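Local atomic coordinates of transcriptional regulator, SorC family (Enterococcus faecalis, PDB entry 2O0M), a protein that probably regulates transcription as a SorC-family DNA-binding protein, its putative sugar-binding domain being the part likely to sense a carbohydrate effector. Residues A[148-154]-A[186-192]; A[158-164]-A[194-199]; A[176-180]-A[287-292]; A[249-255]-A[271-276]. All blocks are in the same frame, centred on the assembly; numbering follows the deposited sequence.

All four contacts lie in the putative sugar-binding domain, built on a largely parallel sheet flanked by helices. Contacts 1 and 2 follow helices 152-159 and 188-199 from their N-terminal to their C-terminal ends; their centres are about 12 Å apart and they meet through Met154 and Met195. Contact 3, its centre about 13 Å from that of contact 1, touches contact 1 (Val148 O with Ala176 N) and contact 4 (Ile287 N with Gly274 O). The segments of contacts 1, 2 and 3 alternate along the chain and so interlock; contact 4 follows contacts 1 and 2, nested inside contact 3, its centre about 25 Å from that of contact 2. Contacts 1 and 4 share a bound phosphate.

Contact 1 (A[148-154]-A[186-192]); sequences VMGGTTM and VQANSIS. With PO4 (phosphate ion), chain B.
Two helix starts meet here, each preceded by loop: 148-154 leaves strand 142-148, turns through Gly150 and Gly151 and enters its helix at Thr152, while 186-192 becomes helical at Ala188. Gly151 and Gln187 are the respective N-cap residues. The nearest CA pairs are Gly150-Ala188 at 4.0 Å and Gly151-Val186 at 4.8 Å, and a single hydrogen bond joins the backbones, Gly151 N to Val186 O at 2.8 Å. Gly150 CA adds a CA-H...O contact to Val186 O at 3.2 Å; a CB on Gly150 would clash. Gly151 has phi/psi 102/172, where a CB would strike both the preceding carbonyl and the phosphate. Ile191 (chi1 m, chi2 p) fills the angle between the segments, its CG2 3.8 Å from Val148 CG2 and its CG1 3.9 Å from Met154 CB. Ser192 OG, hydrogen-bonded to Ala188 O at 2.9 Å, lies 3.2 Å from Val148 CG2. Thr153 N and Thr153 OG1 each donate to phosphate O2 at 2.8 Å; Thr152 N makes a weak bond to O4 at 3.3 Å. The ion is probably from the crystallisation liquor; the arrangement is consistent with a Rossmann-like domain, where a glycine turn after a strand often presents a helix N-terminus to an anionic group.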
loop_
_atom_site.group_PDB
_atom_site.type_symbol
_atom_site.label_atom_id
_atom_site.label_comp_id
_atom_site.label_asym_id
_atom_site.label_seq_id
_atom_site.Cartn_x
_atom_site.Cartn_y
_atom_site.Cartn_z
ATOM N N VAL A 148 0.160 -4.921 -4.627
ATOM C CA VAL A 148 0.472 -3.533 -4.332
ATOM C C VAL A 148 -0.754 -2.627 -4.398
ATOM O O VAL A 148 -1.689 -2.866 -5.164
ATOM C CB VAL A 148 1.546 -2.981 -5.273
ATOM C CG1 VAL A 148 2.836 -3.791 -5.158
ATOM C CG2 VAL A 148 1.064 -2.969 -6.704
HETATM N N MSE A 149 -0.742 -1.600 -3.553
HETATM C CA MSE A 149 -1.653 -0.485 -3.682
HETATM C C MSE A 149 -1.031 0.658 -4.479
HETATM O O MSE A 149 0.178 0.703 -4.697
HETATM C CB MSE A 149 -2.127 0.003 -2.313
HETATM C CG MSE A 149 -2.988 -1.000 -1.588
HETATM SE SE MSE A 149 -4.715 -1.387 -2.428
HETATM C CE MSE A 149 -5.510 0.302 -2.233
ATOM N N GLY A 150 -1.881 1.581 -4.907
ATOM C CA GLY A 150 -1.450 2.740 -5.679
ATOM C C GLY A 150 -1.300 3.981 -4.820
ATOM O O GLY A 150 -0.997 3.893 -3.630
ATOM N N GLY A 151 -1.520 5.133 -5.434
ATOM C CA GLY A 151 -1.388 6.416 -4.781
ATOM C C GLY A 151 -0.099 7.115 -5.151
ATOM O O GLY A 151 0.773 6.545 -5.808
ATOM N N THR A 152 0.025 8.368 -4.729
ATOM C CA THR A 152 1.158 9.190 -5.127
ATOM C C THR A 152 2.491 8.647 -4.615
ATOM O O THR A 152 3.458 8.555 -5.360
ATOM C CB THR A 152 0.963 10.642 -4.670
ATOM O OG1 THR A 152 -0.248 11.154 -5.228
ATOM C CG2 THR A 152 2.124 11.507 -5.103
ATOM N N THR A 153 2.537 8.261 -3.343
ATOM C CA THR A 153 3.751 7.687 -2.768
ATOM C C THR A 153 4.188 6.456 -3.527
ATOM O O THR A 153 5.342 6.334 -3.924
ATOM C CB THR A 153 3.532 7.320 -1.299
ATOM O OG1 THR A 153 3.228 8.514 -0.576
ATOM C CG2 THR A 153 4.757 6.665 -0.708
HETATM N N MSE A 154 3.257 5.535 -3.727
HETATM C CA MSE A 154 3.588 4.288 -4.387
HETATM C C MSE A 154 4.011 4.482 -5.857
HETATM O O MSE A 154 4.880 3.760 -6.356
HETATM C CB MSE A 154 2.415 3.321 -4.295
HETATM C CG MSE A 154 2.149 2.824 -2.879
HETATM SE SE MSE A 154 3.579 1.688 -2.196
HETATM C CE MSE A 154 3.392 0.264 -3.492
ATOM N N VAL A 186 -1.913 6.939 -10.884
ATOM C CA VAL A 186 -1.602 6.405 -9.555
ATOM C C VAL A 186 -2.437 5.175 -9.183
ATOM O O VAL A 186 -2.433 4.750 -8.024
ATOM C CB VAL A 186 -1.696 7.497 -8.446
ATOM C CG1 VAL A 186 -0.728 8.656 -8.734
ATOM C CG2 VAL A 186 -3.132 7.988 -8.261
ATOM N N GLN A 187 -3.140 4.580 -10.140
ATOM C CA GLN A 187 -3.893 3.365 -9.810
ATOM C C GLN A 187 -2.946 2.164 -9.615
ATOM O O GLN A 187 -1.836 2.122 -10.160
ATOM C CB GLN A 187 -5.010 3.092 -10.826
ATOM C CG GLN A 187 -4.634 2.316 -12.027
ATOM C CD GLN A 187 -5.854 2.020 -12.892
ATOM O OE1 GLN A 187 -6.237 2.844 -13.708
ATOM N NE2 GLN A 187 -6.456 0.834 -12.724
ATOM N N ALA A 188 -3.392 1.198 -8.813
ATOM C CA ALA A 188 -2.574 0.053 -8.443
ATOM C C ALA A 188 -2.057 -0.736 -9.675
ATOM O O ALA A 188 -0.898 -1.184 -9.695
ATOM C CB ALA A 188 -3.373 -0.863 -7.502
ATOM N N ASN A 189 -2.894 -0.881 -10.704
ATOM C CA ASN A 189 -2.462 -1.531 -11.959
ATOM C C ASN A 189 -1.213 -0.852 -12.510
ATOM O O ASN A 189 -0.265 -1.514 -12.953
ATOM C CB ASN A 189 -3.537 -1.462 -13.061
ATOM C CG ASN A 189 -4.582 -2.565 -12.983
ATOM O OD1 ASN A 189 -5.691 -2.441 -13.570
ATOM N ND2 ASN A 189 -4.266 -3.633 -12.281
ATOM N N SER A 190 -1.239 0.474 -12.514
ATOM C CA SER A 190 -0.135 1.258 -13.055
ATOM C C SER A 190 1.129 1.067 -12.232
ATOM O O SER A 190 2.221 0.870 -12.792
ATOM C CB SER A 190 -0.522 2.728 -13.148
ATOM O OG SER A 190 -1.634 2.874 -14.012
ATOM N N ILE A 191 0.989 1.092 -10.906
ATOM C CA ILE A 191 2.134 0.873 -10.016
ATOM C C ILE A 191 2.703 -0.539 -10.284
ATOM O O ILE A 191 3.906 -0.723 -10.369
ATOM C CB ILE A 191 1.755 1.063 -8.500
ATOM C CG1 ILE A 191 1.839 2.538 -8.071
ATOM C CG2 ILE A 191 2.688 0.295 -7.602
ATOM C CD1 ILE A 191 0.879 3.458 -8.743
ATOM N N SER A 192 1.831 -1.533 -10.454
ATOM C CA SER A 192 2.286 -2.917 -10.700
ATOM C C SER A 192 3.147 -3.006 -11.958
ATOM O O SER A 192 4.205 -3.669 -11.976
ATOM C CB SER A 192 1.085 -3.860 -10.855
ATOM O OG SER A 192 0.290 -3.859 -9.680
HETATM P P PO4 B . -0.810 8.954 -1.155
HETATM O O1 PO4 B . -1.078 9.453 0.217
HETATM O O2 PO4 B . 0.554 8.391 -1.304
HETATM O O3 PO4 B . -1.887 7.996 -1.558
HETATM O O4 PO4 B . -0.967 10.094 -2.115
#

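Contact 2 (A[158-164]-A[194-199]); sequences AENMGSL and VMANKT
The end of helix 152-159 and the coil 160-164 wrap around the C-terminal end of helix 188-199. CA atoms approach at Ala158-Met195 (4.9 Å), Met161-Lys198 (5.6 Å) and Ser163-Thr199 (4.0 Å). One hydrogen bond joins the segments: Leu164 N donates to Thr199 O at 2.8 Å (171°). Leu164 O accepts Arg169 NH2, and Asn160 ND2 bonds Met156 O. Gly162 O receives a CA-H...O contact from Thr199 CA at 3.3 Å, while Gly162 N is taken by Thr132 OG1. Thr199, in rotamer p, turns OG1 back to Met195 O at 2.8 Å. Glu159 OE1 and Lys198 NZ stand 4.1 Å apart, beyond a salt bridge; a water links them, 2.6 Å from Glu159 OE1 and, weakly, 3.3 Å from Lys198 NZ. Lys198 CG lies 3.4 Å from Ala158 O, and Ala158 CB touches Met195 CG at 3.5 Å and Val194 CG1 at 3.7 Å. Such packing of the coil leaving one helix against the C-terminal end of its neighbour joins adjacent helices of an alpha/beta domain.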
loop_
_atom_site.group_PDB
_atom_site.type_symbol
_atom_site.label_atom_id
_atom_site.label_comp_id
_atom_site.label_asym_id
_atom_site.label_seq_id
_atom_site.Cartn_x
_atom_site.Cartn_y
_atom_site.Cartn_z
ATOM N N ALA A 158 7.578 3.233 -7.089
ATOM C CA ALA A 158 7.679 2.306 -8.209
ATOM C C ALA A 158 8.660 2.818 -9.273
ATOM O O ALA A 158 9.488 2.060 -9.778
ATOM C CB ALA A 158 6.311 2.049 -8.818
ATOM N N GLU A 159 8.582 4.105 -9.586
ATOM C CA GLU A 159 9.446 4.706 -10.621
ATOM C C GLU A 159 10.925 4.618 -10.250
ATOM O O GLU A 159 11.799 4.683 -11.124
ATOM C CB GLU A 159 9.065 6.171 -10.840
ATOM C CG GLU A 159 7.695 6.376 -11.455
ATOM C CD GLU A 159 7.616 5.968 -12.924
ATOM O OE1 GLU A 159 8.686 5.755 -13.560
ATOM O OE2 GLU A 159 6.474 5.884 -13.442
ATOM N N ASN A 160 11.206 4.464 -8.958
ATOM C CA ASN A 160 12.572 4.519 -8.435
ATOM C C ASN A 160 13.092 3.186 -7.891
ATOM O O ASN A 160 14.017 3.152 -7.070
ATOM C CB ASN A 160 12.645 5.618 -7.376
ATOM C CG ASN A 160 12.613 7.009 -7.986
ATOM O OD1 ASN A 160 13.614 7.472 -8.526
ATOM N ND2 ASN A 160 11.474 7.689 -7.886
HETATM N N MSE A 161 12.539 2.086 -8.388
HETATM C CA MSE A 161 12.978 0.753 -7.977
HETATM C C MSE A 161 14.165 0.273 -8.805
HETATM O O MSE A 161 14.349 0.710 -9.944
HETATM C CB MSE A 161 11.851 -0.246 -8.143
HETATM C CG MSE A 161 10.643 0.132 -7.396
HETATM SE SE MSE A 161 10.926 -0.260 -5.568
HETATM C CE MSE A 161 10.845 -2.269 -5.564
ATOM N N GLY A 162 14.927 -0.650 -8.232
ATOM C CA GLY A 162 16.041 -1.313 -8.909
ATOM C C GLY A 162 15.721 -2.778 -9.137
ATOM O O GLY A 162 14.633 -3.252 -8.816
ATOM N N SER A 163 16.698 -3.496 -9.673
ATOM C CA SER A 163 16.515 -4.862 -10.103
ATOM C C SER A 163 16.260 -5.826 -8.938
ATOM O O SER A 163 16.943 -5.770 -7.919
ATOM C CB SER A 163 17.759 -5.317 -10.874
ATOM O OG SER A 163 17.589 -6.648 -11.321
ATOM N N LEU A 164 15.286 -6.715 -9.114
ATOM C CA LEU A 164 15.044 -7.818 -8.171
ATOM C C LEU A 164 15.027 -9.186 -8.841
ATOM O O LEU A 164 15.177 -10.193 -8.160
ATOM C CB LEU A 164 13.708 -7.641 -7.430
ATOM C CG LEU A 164 13.624 -6.396 -6.554
ATOM C CD1 LEU A 164 12.204 -6.186 -6.008
ATOM C CD2 LEU A 164 14.622 -6.450 -5.411
ATOM N N VAL A 194 4.781 -0.562 -13.548
ATOM C CA VAL A 194 6.038 0.164 -13.375
ATOM C C VAL A 194 7.013 -0.640 -12.517
ATOM O O VAL A 194 8.197 -0.786 -12.863
ATOM C CB VAL A 194 5.811 1.579 -12.796
ATOM C CG1 VAL A 194 7.146 2.255 -12.456
ATOM C CG2 VAL A 194 5.029 2.421 -13.803
HETATM N N MSE A 195 6.525 -1.168 -11.401
HETATM C CA MSE A 195 7.387 -1.977 -10.537
HETATM C C MSE A 195 7.953 -3.155 -11.305
HETATM O O MSE A 195 9.134 -3.462 -11.191
HETATM C CB MSE A 195 6.614 -2.493 -9.328
HETATM C CG MSE A 195 6.314 -1.451 -8.308
HETATM SE SE MSE A 195 6.182 -2.243 -6.503
HETATM C CE MSE A 195 6.181 -0.572 -5.539
ATOM N N ALA A 196 7.112 -3.809 -12.097
ATOM C CA ALA A 196 7.566 -4.960 -12.872
ATOM C C ALA A 196 8.693 -4.545 -13.807
ATOM O O ALA A 196 9.745 -5.194 -13.864
ATOM C CB ALA A 196 6.424 -5.566 -13.650
ATOM N N ASN A 197 8.481 -3.439 -14.520
ATOM C CA ASN A 197 9.481 -2.926 -15.447
ATOM C C ASN A 197 10.790 -2.608 -14.758
ATOM O O ASN A 197 11.839 -3.071 -15.177
ATOM C CB ASN A 197 8.983 -1.674 -16.163
ATOM C CG ASN A 197 10.018 -1.112 -17.131
ATOM O OD1 ASN A 197 10.437 -1.790 -18.077
ATOM N ND2 ASN A 197 10.443 0.117 -16.896
ATOM N N LYS A 198 10.719 -1.837 -13.682
ATOM C CA LYS A 198 11.929 -1.347 -13.031
ATOM C C LYS A 198 12.729 -2.453 -12.326
ATOM O O LYS A 198 13.960 -2.352 -12.200
ATOM C CB LYS A 198 11.595 -0.230 -12.052
ATOM C CG LYS A 198 10.991 0.997 -12.693
ATOM C CD LYS A 198 11.971 1.752 -13.565
ATOM C CE LYS A 198 11.459 3.162 -13.842
ATOM N NZ LYS A 198 11.707 3.591 -15.226
ATOM N N THR A 199 12.037 -3.496 -11.865
ATOM C CA THR A 199 12.671 -4.592 -11.128
ATOM C C THR A 199 13.082 -5.785 -11.993
ATOM O O THR A 199 13.744 -6.698 -11.500
ATOM C CB THR A 199 11.773 -5.126 -9.997
ATOM O OG1 THR A 199 10.600 -5.749 -10.544
ATOM C CG2 THR A 199 11.395 -4.002 -9.022
HETATM O O HOH W 1 8.535 4.366 -15.799
#

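Contact 3 (A[176-180]-A[287-292]); sequences ARGGI and IPRIGL
Backbone hydrogen bonding joins the loop after strand 169-175 (176-180) to the loop after strand 283-286 (287-292) at a single beta bridge of Arg177 with Gly291 (CA-CA 4.7 Å). Leu292 N donates to Ala176 O at 2.9 Å and Gly178 N to Ile290 O at 2.8 Å; Arg177 CA adds a CA-H...O contact to Ile290 O at 3.2 Å. Gly291, at phi/psi 118/-140, could not carry a CB without striking Ala176 O, and Gly179 has positive phi (68/36).

The charged side chain of Arg177 (chi1 m, chi2 m, chi3 t) folds over the partner segment. Its NE and NH2 both donate to Leu292 O, at 2.8 and 3.1 Å, and Arg289 CG covers one face of the guanidinium, 3.6 Å from Arg177 NH2. Arg289 NH1 binds Gly291 O at 2.9 Å within its own segment.

Water fills the remaining gap. One molecule links Arg177 NH1 (2.8 Å), Gly178 O (2.8 Å), Pro288 O (2.9 Å) and Ile290 N (3.0 Å); a second joins Arg177 NH1 (2.9 Å) to Ile287 O (2.7 Å), and another bridges Gly179 O (3.0 Å) and Pro288 O (2.9 Å).

Apolar cover comes from Ile287, Ile290 and Leu292; Ile180 CD1 meets Ile287 CD1 at 3.7 Å. The bonding is mainly polar: the arginine satisfies Leu292 O beside the bridge, and waters satisfy Gly178 O, Gly179 O, Ile287 O, Pro288 O and Ile290 N where the segments part.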
loop_
_atom_site.group_PDB
_atom_site.type_symbol
_atom_site.label_atom_id
_atom_site.label_comp_id
_atom_site.label_asym_id
_atom_site.label_seq_id
_atom_site.Cartn_x
_atom_site.Cartn_y
_atom_site.Cartn_z
ATOM N N ALA A 176 -3.432 -5.028 -5.282
ATOM C CA ALA A 176 -4.021 -5.677 -4.105
ATOM C C ALA A 176 -5.543 -5.554 -4.110
ATOM O O ALA A 176 -6.259 -6.380 -3.513
ATOM C CB ALA A 176 -3.481 -5.074 -2.835
ATOM N N ARG A 177 -6.015 -4.492 -4.756
ATOM C CA ARG A 177 -7.439 -4.200 -4.847
ATOM C C ARG A 177 -7.831 -3.632 -6.198
ATOM O O ARG A 177 -7.085 -2.879 -6.796
ATOM C CB ARG A 177 -7.846 -3.157 -3.791
ATOM C CG ARG A 177 -7.949 -3.677 -2.393
ATOM C CD ARG A 177 -9.090 -4.680 -2.286
ATOM N NE ARG A 177 -9.485 -4.941 -0.905
ATOM C CZ ARG A 177 -10.421 -4.291 -0.221
ATOM N NH1 ARG A 177 -11.112 -3.285 -0.753
ATOM N NH2 ARG A 177 -10.662 -4.656 1.024
ATOM N N GLY A 178 -9.055 -3.944 -6.617
ATOM C CA GLY A 178 -9.692 -3.254 -7.731
ATOM C C GLY A 178 -10.784 -2.326 -7.229
ATOM O O GLY A 178 -11.179 -2.387 -6.070
ATOM N N GLY A 179 -11.270 -1.447 -8.098
ATOM C CA GLY A 179 -12.422 -0.603 -7.759
ATOM C C GLY A 179 -12.132 0.430 -6.696
ATOM O O GLY A 179 -12.974 0.744 -5.860
ATOM N N ILE A 180 -10.919 0.968 -6.729
ATOM C CA ILE A 180 -10.485 1.903 -5.696
ATOM C C ILE A 180 -10.821 3.360 -6.017
ATOM O O ILE A 180 -10.959 4.175 -5.105
ATOM C CB ILE A 180 -8.973 1.735 -5.422
ATOM C CG1 ILE A 180 -8.693 0.349 -4.823
ATOM C CG2 ILE A 180 -8.438 2.845 -4.511
ATOM C CD1 ILE A 180 -9.197 0.152 -3.416
ATOM N N ILE A 287 -14.956 0.160 1.647
ATOM C CA ILE A 287 -15.584 0.144 0.324
ATOM C C ILE A 287 -15.807 -1.309 -0.096
ATOM O O ILE A 287 -15.211 -2.222 0.491
ATOM C CB ILE A 287 -14.745 0.903 -0.734
ATOM C CG1 ILE A 287 -13.372 0.239 -0.939
ATOM C CG2 ILE A 287 -14.591 2.377 -0.328
ATOM C CD1 ILE A 287 -12.602 0.794 -2.094
ATOM N N PRO A 288 -16.677 -1.541 -1.098
ATOM C CA PRO A 288 -16.854 -2.927 -1.541
ATOM C C PRO A 288 -15.536 -3.571 -1.984
ATOM O O PRO A 288 -14.735 -2.945 -2.677
ATOM C CB PRO A 288 -17.856 -2.796 -2.695
ATOM C CG PRO A 288 -18.617 -1.549 -2.374
ATOM C CD PRO A 288 -17.552 -0.620 -1.845
ATOM N N ARG A 289 -15.311 -4.807 -1.551
ATOM C CA ARG A 289 -14.002 -5.441 -1.695
ATOM C C ARG A 289 -13.875 -6.168 -3.020
ATOM O O ARG A 289 -14.736 -6.977 -3.386
ATOM C CB ARG A 289 -13.738 -6.436 -0.567
ATOM C CG ARG A 289 -12.467 -7.247 -0.763
ATOM C CD ARG A 289 -12.166 -8.105 0.448
ATOM N NE ARG A 289 -13.156 -9.179 0.616
ATOM C CZ ARG A 289 -13.071 -10.385 0.056
ATOM N NH1 ARG A 289 -12.045 -10.709 -0.723
ATOM N NH2 ARG A 289 -14.019 -11.291 0.285
ATOM N N ILE A 290 -12.790 -5.875 -3.728
ATOM C CA ILE A 290 -12.383 -6.632 -4.894
ATOM C C ILE A 290 -10.901 -6.904 -4.707
ATOM O O ILE A 290 -10.087 -6.048 -5.011
ATOM C CB ILE A 290 -12.600 -5.862 -6.199
ATOM C CG1 ILE A 290 -14.028 -5.308 -6.266
ATOM C CG2 ILE A 290 -12.280 -6.768 -7.394
ATOM C CD1 ILE A 290 -14.285 -4.387 -7.434
ATOM N N GLY A 291 -10.565 -8.071 -4.171
ATOM C CA GLY A 291 -9.166 -8.415 -3.884
ATOM C C GLY A 291 -8.917 -8.660 -2.398
ATOM O O GLY A 291 -9.743 -9.238 -1.700
ATOM N N LEU A 292 -7.778 -8.191 -1.908
ATOM C CA LEU A 292 -7.286 -8.564 -0.583
ATOM C C LEU A 292 -8.232 -8.237 0.563
ATOM O O LEU A 292 -8.781 -7.145 0.625
ATOM C CB LEU A 292 -5.951 -7.850 -0.321
ATOM C CG LEU A 292 -5.423 -7.989 1.107
ATOM C CD1 LEU A 292 -4.565 -9.246 1.246
ATOM C CD2 LEU A 292 -4.655 -6.756 1.537
HETATM O O HOH W 2 -11.971 -2.979 -3.445
HETATM O O HOH W 3 -12.695 -2.366 1.486
HETATM O O HOH W 4 -13.874 -4.374 2.292
HETATM O O HOH W 5 -15.146 -0.889 -4.644
#

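Contact 4 (A[249-255]-A[271-276]); sequences MAARRKM and ESFGYF. With PO4 (phosphate ion), chain B.
One carboxylate oxygen, Glu271 OE2, serves two partners: it forms a salt bridge with Arg253 and accepts Gly274 N at 2.8 Å inside its own beta hairpin. That hairpin, strands 270-272 and 275-277, turns through a type I' turn from Ser272 to Tyr275, with Phe273 (60/21) and Gly274 (83/16) in left-handed conformation; Ser272 N to Tyr275 O and Tyr275 N to Ser272 O are both 2.9 Å. Facing it, helix 246-252 ends in a Schellman motif, Lys254 at 55/48, with Met255 N bonded to Ala250 O at 3.0 Å and Lys254 N to Ala251 O at 3.1 Å. The gap is spanned mainly by side chains, the nearest CA atoms being Met249 and Glu271 at 7.2 Å. Arg253, extended beyond chi1 m, reaches Glu271 OE2 with NH1 at 2.8 Å and NH2 at 3.0 Å, both weak hydrogen bonds, while its NE pairs with Glu182. Met249 CG packs on Glu271 CB at 3.9 Å, and Met255 makes a Met-aromatic contact, its SE 3.6 Å from Phe276 CZ. Arg252 turns to the phosphate, probably from the crystallisation liquor, donating NH2 to O3 at 3.0 Å and NH1 to O4 at 2.8 Å, nearly straight at 176°.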
loop_
_atom_site.group_PDB
_atom_site.type_symbol
_atom_site.label_atom_id
_atom_site.label_comp_id
_atom_site.label_asym_id
_atom_site.label_seq_id
_atom_site.Cartn_x
_atom_site.Cartn_y
_atom_site.Cartn_z
HETATM N N MSE A 249 -8.079 11.120 0.694
HETATM C CA MSE A 249 -8.304 9.940 -0.151
HETATM C C MSE A 249 -9.718 9.906 -0.684
HETATM O O MSE A 249 -9.932 9.654 -1.859
HETATM C CB MSE A 249 -8.063 8.614 0.605
HETATM C CG MSE A 249 -6.646 8.291 0.965
HETATM SE SE MSE A 249 -5.413 8.147 -0.539
HETATM C CE MSE A 249 -6.490 7.774 -1.801
ATOM N N ALA A 250 -10.689 10.162 0.186
ATOM C CA ALA A 250 -12.089 10.124 -0.212
ATOM C C ALA A 250 -12.402 11.134 -1.317
ATOM O O ALA A 250 -13.128 10.829 -2.262
ATOM C CB ALA A 250 -12.993 10.351 1.004
ATOM N N ALA A 251 -11.844 12.335 -1.202
ATOM C CA ALA A 251 -12.030 13.358 -2.223
ATOM C C ALA A 251 -11.308 13.007 -3.525
ATOM O O ALA A 251 -11.877 13.126 -4.618
ATOM C CB ALA A 251 -11.541 14.696 -1.710
ATOM N N ARG A 252 -10.055 12.577 -3.413
ATOM C CA ARG A 252 -9.270 12.278 -4.612
ATOM C C ARG A 252 -9.902 11.156 -5.435
ATOM O O ARG A 252 -9.912 11.205 -6.678
ATOM C CB ARG A 252 -7.833 11.903 -4.264
ATOM C CG ARG A 252 -6.957 11.813 -5.480
ATOM C CD ARG A 252 -5.505 11.677 -5.094
ATOM N NE ARG A 252 -5.189 10.325 -4.647
ATOM C CZ ARG A 252 -4.104 10.002 -3.951
ATOM N NH1 ARG A 252 -3.213 10.936 -3.582
ATOM N NH2 ARG A 252 -3.899 8.743 -3.617
ATOM N N ARG A 253 -10.391 10.143 -4.723
ATOM C CA ARG A 253 -11.037 8.969 -5.329
ATOM C C ARG A 253 -12.487 9.203 -5.740
ATOM O O ARG A 253 -13.165 8.278 -6.197
ATOM C CB ARG A 253 -10.962 7.788 -4.360
ATOM C CG ARG A 253 -9.525 7.287 -4.135
ATOM C CD ARG A 253 -9.507 6.269 -3.015
ATOM N NE ARG A 253 -8.185 5.693 -2.751
ATOM C CZ ARG A 253 -7.976 4.775 -1.810
ATOM N NH1 ARG A 253 -9.000 4.350 -1.073
ATOM N NH2 ARG A 253 -6.757 4.280 -1.615
ATOM N N LYS A 254 -12.962 10.433 -5.573
ATOM C CA LYS A 254 -14.311 10.823 -5.992
ATOM C C LYS A 254 -15.383 9.915 -5.382
ATOM O O LYS A 254 -16.300 9.428 -6.071
ATOM C CB LYS A 254 -14.405 10.876 -7.523
ATOM C CG LYS A 254 -13.362 11.795 -8.140
ATOM C CD LYS A 254 -13.556 11.991 -9.633
ATOM C CE LYS A 254 -12.444 12.848 -10.218
ATOM N NZ LYS A 254 -12.319 14.190 -9.567
HETATM N N MSE A 255 -15.266 9.705 -4.074
HETATM C CA MSE A 255 -16.260 8.943 -3.339
HETATM C C MSE A 255 -17.576 9.725 -3.348
HETATM O O MSE A 255 -17.590 10.936 -3.570
HETATM C CB MSE A 255 -15.778 8.646 -1.917
HETATM C CG MSE A 255 -14.552 7.751 -1.893
HETATM SE SE MSE A 255 -14.068 7.149 -0.110
HETATM C CE MSE A 255 -15.400 5.890 0.025
ATOM N N GLU A 271 -6.541 5.824 5.800
ATOM C CA GLU A 271 -7.045 4.857 4.838
ATOM C C GLU A 271 -5.932 3.863 4.494
ATOM O O GLU A 271 -4.738 4.207 4.442
ATOM C CB GLU A 271 -7.516 5.578 3.562
ATOM C CG GLU A 271 -8.144 4.672 2.497
ATOM C CD GLU A 271 -7.148 3.947 1.630
ATOM O OE1 GLU A 271 -5.956 4.323 1.621
ATOM O OE2 GLU A 271 -7.556 2.985 0.942
ATOM N N SER A 272 -6.332 2.621 4.254
ATOM C CA SER A 272 -5.440 1.656 3.625
ATOM C C SER A 272 -6.263 0.496 3.068
ATOM O O SER A 272 -7.174 -0.003 3.741
ATOM C CB SER A 272 -4.399 1.151 4.620
ATOM O OG SER A 272 -3.353 0.503 3.955
ATOM N N PHE A 273 -5.961 0.097 1.836
ATOM C CA PHE A 273 -6.644 -1.036 1.164
ATOM C C PHE A 273 -8.159 -0.848 1.010
ATOM O O PHE A 273 -8.895 -1.828 0.825
ATOM C CB PHE A 273 -6.389 -2.361 1.882
ATOM C CG PHE A 273 -4.959 -2.643 2.188
ATOM C CD1 PHE A 273 -4.093 -3.074 1.205
ATOM C CD2 PHE A 273 -4.490 -2.538 3.483
ATOM C CE1 PHE A 273 -2.756 -3.354 1.518
ATOM C CE2 PHE A 273 -3.165 -2.812 3.785
ATOM C CZ PHE A 273 -2.316 -3.213 2.810
ATOM N N GLY A 274 -8.637 0.392 1.072
ATOM C CA GLY A 274 -10.070 0.652 0.989
ATOM C C GLY A 274 -10.802 0.501 2.305
ATOM O O GLY A 274 -12.050 0.378 2.321
ATOM N N TYR A 275 -10.038 0.484 3.397
ATOM C CA TYR A 275 -10.579 0.577 4.755
ATOM C C TYR A 275 -10.230 1.930 5.334
ATOM O O TYR A 275 -9.135 2.443 5.090
ATOM C CB TYR A 275 -9.999 -0.507 5.667
ATOM C CG TYR A 275 -10.243 -1.921 5.173
ATOM C CD1 TYR A 275 -11.318 -2.672 5.624
ATOM C CD2 TYR A 275 -9.395 -2.498 4.235
ATOM C CE1 TYR A 275 -11.538 -3.961 5.163
ATOM C CE2 TYR A 275 -9.603 -3.777 3.763
ATOM C CZ TYR A 275 -10.665 -4.518 4.231
ATOM O OH TYR A 275 -10.849 -5.799 3.751
ATOM N N PHE A 276 -11.153 2.499 6.113
ATOM C CA PHE A 276 -10.921 3.782 6.774
ATOM C C PHE A 276 -10.887 3.610 8.284
ATOM O O PHE A 276 -11.728 2.919 8.837
ATOM C CB PHE A 276 -12.001 4.783 6.365
ATOM C CG PHE A 276 -11.917 5.167 4.923
ATOM C CD1 PHE A 276 -11.228 6.309 4.546
ATOM C CD2 PHE A 276 -12.447 4.346 3.934
ATOM C CE1 PHE A 276 -11.106 6.653 3.227
ATOM C CE2 PHE A 276 -12.316 4.679 2.593
ATOM C CZ PHE A 276 -11.651 5.829 2.239
HETATM P P PO4 B . -0.810 8.954 -1.155
HETATM O O1 PO4 B . -1.078 9.453 0.217
HETATM O O2 PO4 B . 0.554 8.391 -1.304
HETATM O O3 PO4 B . -1.887 7.996 -1.558
HETATM O O4 PO4 B . -0.967 10.094 -2.115
#